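PDB 5H3H: abhydrolase domain-containing protein from Exiguobacterium antarcticum, which probably hydrolyses esters as an alpha/beta-hydrolase-fold esterase, with a pocket that binds ethaneperoxoic acid and a possible perhydrolase activity. Local coordinates for residues 38-50 / 255-267. Residues are numbered along the deposited sequence; the frame is centred on the assembly and turned at random.
Sequences EYQKNRLLEEGYR and REKFTETLVSYVK
A water gripped by four side chains joins the helices: it donates to Thr-259 OG1 at 2.9 Å and meets Arg-43 NH2, Glu-256 OE1 and Glu-260 OE1 weakly, linking the two helices through largely polar side chains. Arg-43 NE also lies 3.1 Å from Glu-260 OE1; because that oxygen sits well out of the guanidinium plane, with no N-H aimed at it, this salt bridge is electrostatic. Arg-43 NH1 forms a further salt bridge with Glu-46 OE2, completing an Arg-43, Glu-46, Glu-260 network. Deeper in, Gln-40 bends at chi2 (71°), which brings its amide in at right angles to the Phe-258 ring, Gln-40 NE2 standing 3.6 Å from Phe-258 CD2 at the ring edge. Gln-40 CG also meets Leu-262 CD1 at 3.6 Å. With an alanine here, a gap is likely to open against Phe-258 and Leu-262, and the weak NE2 bond to Phe-251 O to be lost. Further along, Val-266 CG2 makes a CH-pi contact 3.9 Å from the Tyr-49 ring centroid, only 6° off the normal. With axes 9.5 Å apart, helices 38-46 and 255-267 pack side by side, Leu-44 and Leu-262 both reaching strand 23-27, as helices flanking the central sheet do in the alpha/beta hydrolase fold.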
loop_
_atom_site.group_PDB
_atom_site.type_symbol
_atom_site.label_atom_id
_atom_site.label_comp_id
_atom_site.label_asym_id
_atom_site.label_seq_id
_atom_site.Cartn_x
_atom_site.Cartn_y
_atom_site.Cartn_z
ATOM N N GLU B 38 27.625 -4.126 -11.236
ATOM C CA GLU B 38 28.288 -3.455 -12.358
ATOM C C GLU B 38 28.161 -4.155 -13.730
ATOM O O GLU B 38 27.926 -3.476 -14.717
ATOM C CB GLU B 38 29.750 -3.109 -12.041
ATOM C CG GLU B 38 30.833 -4.102 -12.459
ATOM C CD GLU B 38 32.248 -3.573 -12.154
ATOM O OE1 GLU B 38 32.401 -2.722 -11.222
ATOM O OE2 GLU B 38 33.195 -3.951 -12.864
ATOM N N TYR B 39 28.345 -5.496 -13.758
ATOM C CA TYR B 39 28.251 -6.309 -14.991
ATOM C C TYR B 39 26.852 -6.253 -15.651
ATOM O O TYR B 39 26.741 -6.279 -16.873
ATOM C CB TYR B 39 28.746 -7.771 -14.745
ATOM C CG TYR B 39 30.187 -7.760 -14.346
ATOM C CD1 TYR B 39 31.166 -7.498 -15.289
ATOM C CD2 TYR B 39 30.561 -7.790 -12.986
ATOM C CE1 TYR B 39 32.496 -7.338 -14.921
ATOM C CE2 TYR B 39 31.880 -7.641 -12.619
ATOM C CZ TYR B 39 32.852 -7.415 -13.595
ATOM O OH TYR B 39 34.191 -7.254 -13.258
ATOM N N GLN B 40 25.808 -6.157 -14.828
ATOM C CA GLN B 40 24.444 -5.961 -15.280
ATOM C C GLN B 40 24.212 -4.542 -15.711
ATOM O O GLN B 40 23.642 -4.292 -16.741
ATOM C CB GLN B 40 23.440 -6.339 -14.183
ATOM C CG GLN B 40 23.361 -7.844 -13.970
ATOM C CD GLN B 40 24.603 -8.393 -13.309
ATOM O OE1 GLN B 40 24.982 -7.929 -12.254
ATOM N NE2 GLN B 40 25.215 -9.394 -13.893
ATOM N N LYS B 41 24.689 -3.599 -14.921
ATOM C CA LYS B 41 24.501 -2.173 -15.221
ATOM C C LYS B 41 25.065 -1.842 -16.595
ATOM O O LYS B 41 24.448 -1.034 -17.322
ATOM C CB LYS B 41 25.178 -1.304 -14.127
ATOM C CG LYS B 41 25.372 0.156 -14.473
ATOM C CD LYS B 41 26.348 0.816 -13.504
ATOM C CE LYS B 41 27.781 0.361 -13.746
ATOM N NZ LYS B 41 28.764 0.960 -12.804
ATOM N N ASN B 42 26.222 -2.405 -16.931
ATOM C CA ASN B 42 26.898 -2.092 -18.222
ATOM C C ASN B 42 25.959 -2.419 -19.359
ATOM O O ASN B 42 25.774 -1.611 -20.270
ATOM C CB ASN B 42 28.173 -2.860 -18.453
ATOM C CG ASN B 42 29.273 -2.509 -17.483
ATOM O OD1 ASN B 42 29.317 -1.406 -16.911
ATOM N ND2 ASN B 42 30.201 -3.450 -17.311
ATOM N N ARG B 43 25.338 -3.589 -19.274
ATOM C CA ARG B 43 24.354 -3.991 -20.297
ATOM C C ARG B 43 23.076 -3.166 -20.273
ATOM O O ARG B 43 22.601 -2.790 -21.352
ATOM C CB ARG B 43 24.030 -5.491 -20.252
ATOM C CG ARG B 43 23.291 -6.038 -21.500
ATOM C CD ARG B 43 24.195 -6.269 -22.715
ATOM N NE ARG B 43 25.417 -6.972 -22.318
ATOM C CZ ARG B 43 26.519 -7.115 -23.063
ATOM N NH1 ARG B 43 26.568 -6.639 -24.326
ATOM N NH2 ARG B 43 27.587 -7.777 -22.555
ATOM N N LEU B 44 22.485 -2.848 -19.114
ATOM C CA LEU B 44 21.249 -1.999 -19.108
ATOM C C LEU B 44 21.496 -0.662 -19.770
ATOM O O LEU B 44 20.684 -0.159 -20.627
ATOM C CB LEU B 44 20.717 -1.790 -17.692
ATOM C CG LEU B 44 20.290 -3.136 -17.096
ATOM C CD1 LEU B 44 20.280 -3.107 -15.581
ATOM C CD2 LEU B 44 18.918 -3.518 -17.621
ATOM N N LEU B 45 22.638 -0.089 -19.452
ATOM C CA LEU B 45 23.038 1.204 -20.088
ATOM C C LEU B 45 23.234 1.098 -21.619
ATOM O O LEU B 45 22.662 1.874 -22.370
ATOM C CB LEU B 45 24.298 1.725 -19.433
ATOM C CG LEU B 45 24.225 2.749 -18.299
ATOM C CD1 LEU B 45 22.926 3.101 -17.628
ATOM C CD2 LEU B 45 25.265 2.414 -17.254
ATOM N N GLU B 46 23.963 0.111 -22.123
ATOM C CA GLU B 46 24.008 0.027 -23.591
ATOM C C GLU B 46 22.643 -0.243 -24.237
ATOM O O GLU B 46 22.396 0.216 -25.324
ATOM C CB GLU B 46 25.094 -0.877 -24.110
ATOM C CG GLU B 46 24.843 -2.344 -24.154
ATOM C CD GLU B 46 25.992 -3.065 -24.825
ATOM O OE1 GLU B 46 26.506 -2.516 -25.810
ATOM O OE2 GLU B 46 26.384 -4.159 -24.385
ATOM N N GLU B 47 21.723 -0.918 -23.552
ATOM C CA GLU B 47 20.391 -1.194 -24.149
ATOM C C GLU B 47 19.456 0.007 -23.962
ATOM O O GLU B 47 18.284 -0.060 -24.325
ATOM C CB GLU B 47 19.774 -2.445 -23.534
ATOM C CG GLU B 47 20.652 -3.700 -23.614
ATOM C CD GLU B 47 20.579 -4.403 -24.939
ATOM O OE1 GLU B 47 21.609 -4.513 -25.652
ATOM O OE2 GLU B 47 19.472 -4.836 -25.255
ATOM N N GLY B 48 19.970 1.079 -23.354
ATOM C CA GLY B 48 19.289 2.358 -23.254
ATOM C C GLY B 48 18.310 2.456 -22.108
ATOM O O GLY B 48 17.337 3.205 -22.214
ATOM N N TYR B 49 18.532 1.678 -21.037
ATOM C CA TYR B 49 17.755 1.823 -19.802
ATOM C C TYR B 49 18.501 2.699 -18.791
ATOM O O TYR B 49 19.666 2.985 -18.968
ATOM C CB TYR B 49 17.449 0.421 -19.238
ATOM C CG TYR B 49 16.456 -0.265 -20.164
ATOM C CD1 TYR B 49 15.077 -0.122 -19.965
ATOM C CD2 TYR B 49 16.890 -0.957 -21.287
ATOM C CE1 TYR B 49 14.152 -0.690 -20.842
ATOM C CE2 TYR B 49 15.993 -1.517 -22.178
ATOM C CZ TYR B 49 14.629 -1.387 -21.954
ATOM O OH TYR B 49 13.753 -1.958 -22.850
ATOM N N ARG B 50 17.790 3.142 -17.773
ATOM C CA ARG B 50 18.319 3.973 -16.758
ATOM C C ARG B 50 18.532 3.123 -15.493
ATOM O O ARG B 50 17.585 2.554 -14.968
ATOM C CB ARG B 50 17.347 5.080 -16.499
ATOM C CG ARG B 50 17.794 6.076 -15.481
ATOM C CD ARG B 50 16.736 7.145 -15.386
ATOM N NE ARG B 50 16.983 8.042 -14.266
ATOM C CZ ARG B 50 16.166 9.018 -13.897
ATOM N NH1 ARG B 50 15.029 9.228 -14.578
ATOM N NH2 ARG B 50 16.451 9.780 -12.824
ATOM N N ARG B 255 27.139 -15.036 -15.124
ATOM C CA ARG B 255 27.059 -13.660 -15.486
ATOM C C ARG B 255 26.199 -13.376 -16.708
ATOM O O ARG B 255 25.280 -12.560 -16.652
ATOM C CB ARG B 255 28.450 -13.071 -15.705
ATOM C CG ARG B 255 28.352 -11.540 -15.729
ATOM C CD ARG B 255 29.184 -10.763 -16.719
ATOM N NE ARG B 255 29.234 -11.338 -18.064
ATOM C CZ ARG B 255 30.189 -12.161 -18.449
ATOM N NH1 ARG B 255 31.127 -12.526 -17.583
ATOM N NH2 ARG B 255 30.172 -12.669 -19.672
ATOM N N GLU B 256 26.550 -14.002 -17.826
ATOM C CA GLU B 256 25.856 -13.787 -19.084
ATOM C C GLU B 256 24.381 -14.152 -19.049
ATOM O O GLU B 256 23.505 -13.341 -19.486
ATOM C CB GLU B 256 26.574 -14.548 -20.198
ATOM C CG GLU B 256 26.356 -13.951 -21.575
ATOM C CD GLU B 256 27.348 -12.848 -21.897
ATOM O OE1 GLU B 256 27.833 -12.169 -20.960
ATOM O OE2 GLU B 256 27.648 -12.641 -23.097
ATOM N N LYS B 257 24.067 -15.326 -18.483
ATOM C CA LYS B 257 22.670 -15.744 -18.372
ATOM C C LYS B 257 21.866 -14.813 -17.424
ATOM O O LYS B 257 20.730 -14.369 -17.711
ATOM C CB LYS B 257 22.585 -17.192 -17.917
ATOM C CG LYS B 257 21.172 -17.749 -18.009
ATOM C CD LYS B 257 21.094 -19.114 -17.337
ATOM C CE LYS B 257 19.670 -19.488 -17.051
ATOM N NZ LYS B 257 19.584 -20.818 -16.382
ATOM N N PHE B 258 22.477 -14.486 -16.302
ATOM C CA PHE B 258 21.819 -13.592 -15.349
ATOM C C PHE B 258 21.520 -12.257 -16.031
ATOM O O PHE B 258 20.371 -11.813 -16.005
ATOM C CB PHE B 258 22.678 -13.401 -14.090
ATOM C CG PHE B 258 21.997 -12.582 -13.028
ATOM C CD1 PHE B 258 21.128 -13.155 -12.138
ATOM C CD2 PHE B 258 22.217 -11.235 -12.933
ATOM C CE1 PHE B 258 20.471 -12.413 -11.175
ATOM C CE2 PHE B 258 21.586 -10.499 -11.963
ATOM C CZ PHE B 258 20.710 -11.083 -11.088
ATOM N N THR B 259 22.540 -11.632 -16.642
ATOM C CA THR B 259 22.361 -10.348 -17.328
ATOM C C THR B 259 21.348 -10.402 -18.462
ATOM O O THR B 259 20.479 -9.580 -18.569
ATOM C CB THR B 259 23.716 -9.708 -17.827
ATOM O OG1 THR B 259 24.495 -10.643 -18.590
ATOM C CG2 THR B 259 24.550 -9.381 -16.738
ATOM N N GLU B 260 21.424 -11.393 -19.316
ATOM C CA GLU B 260 20.546 -11.367 -20.456
ATOM C C GLU B 260 19.090 -11.788 -20.117
ATOM O O GLU B 260 18.187 -11.274 -20.701
ATOM C CB GLU B 260 21.199 -12.130 -21.613
ATOM C CG GLU B 260 22.524 -11.504 -22.093
ATOM C CD GLU B 260 22.414 -10.076 -22.676
ATOM O OE1 GLU B 260 23.341 -9.270 -22.440
ATOM O OE2 GLU B 260 21.440 -9.752 -23.390
ATOM N N THR B 261 18.865 -12.614 -19.088
ATOM C CA THR B 261 17.531 -12.813 -18.500
ATOM C C THR B 261 16.935 -11.510 -17.894
ATOM O O THR B 261 15.737 -11.227 -18.002
ATOM C CB THR B 261 17.612 -13.880 -17.374
ATOM O OG1 THR B 261 18.198 -15.090 -17.882
ATOM C CG2 THR B 261 16.259 -14.221 -16.803
ATOM N N LEU B 262 17.788 -10.723 -17.254
ATOM C CA LEU B 262 17.351 -9.506 -16.543
ATOM C C LEU B 262 16.913 -8.499 -17.615
ATOM O O LEU B 262 15.849 -7.898 -17.568
ATOM C CB LEU B 262 18.545 -9.002 -15.738
ATOM C CG LEU B 262 18.398 -8.140 -14.509
ATOM C CD1 LEU B 262 19.762 -7.496 -14.207
ATOM C CD2 LEU B 262 17.321 -7.074 -14.643
ATOM N N VAL B 263 17.727 -8.411 -18.653
ATOM C CA VAL B 263 17.506 -7.494 -19.736
ATOM C C VAL B 263 16.251 -7.796 -20.517
ATOM O O VAL B 263 15.520 -6.881 -20.869
ATOM C CB VAL B 263 18.723 -7.495 -20.697
ATOM C CG1 VAL B 263 18.385 -6.839 -22.035
ATOM C CG2 VAL B 263 19.906 -6.797 -20.000
ATOM N N SER B 264 16.076 -9.073 -20.851
ATOM C CA SER B 264 14.883 -9.527 -21.527
ATOM C C SER B 264 13.623 -9.215 -20.749
ATOM O O SER B 264 12.662 -8.768 -21.333
ATOM C CB SER B 264 14.948 -11.046 -21.757
ATOM O OG SER B 264 16.027 -11.399 -22.599
ATOM N N TYR B 265 13.616 -9.488 -19.443
ATOM C CA TYR B 265 12.474 -9.183 -18.600
ATOM C C TYR B 265 12.207 -7.670 -18.454
ATOM O O TYR B 265 11.048 -7.257 -18.448
ATOM C CB TYR B 265 12.643 -9.817 -17.228
ATOM C CG TYR B 265 11.397 -9.955 -16.400
ATOM C CD1 TYR B 265 10.349 -10.827 -16.785
ATOM C CD2 TYR B 265 11.244 -9.242 -15.233
ATOM C CE1 TYR B 265 9.216 -10.961 -15.998
ATOM C CE2 TYR B 265 10.112 -9.352 -14.457
ATOM C CZ TYR B 265 9.087 -10.221 -14.819
ATOM O OH TYR B 265 7.945 -10.309 -14.008
ATOM N N VAL B 266 13.255 -6.856 -18.343
ATOM C CA VAL B 266 13.054 -5.389 -18.374
ATOM C C VAL B 266 12.382 -4.967 -19.687
ATOM O O VAL B 266 11.438 -4.183 -19.647
ATOM C CB VAL B 266 14.305 -4.504 -18.040
ATOM C CG1 VAL B 266 15.082 -5.041 -16.838
ATOM C CG2 VAL B 266 15.219 -4.271 -19.219
ATOM N N LYS B 267 12.849 -5.536 -20.814
ATOM C CA LYS B 267 12.206 -5.347 -22.152
ATOM C C LYS B 267 10.732 -5.818 -22.228
ATOM O O LYS B 267 9.902 -5.113 -22.785
ATOM C CB LYS B 267 13.050 -6.009 -23.281
ATOM C CG LYS B 267 14.311 -5.238 -23.686
ATOM C CD LYS B 267 15.286 -6.099 -24.479
ATOM C CE LYS B 267 16.334 -5.292 -25.229
ATOM N NZ LYS B 267 15.861 -4.745 -26.562
HETATM O O HOH W 1 26.177 -9.956 -20.792
#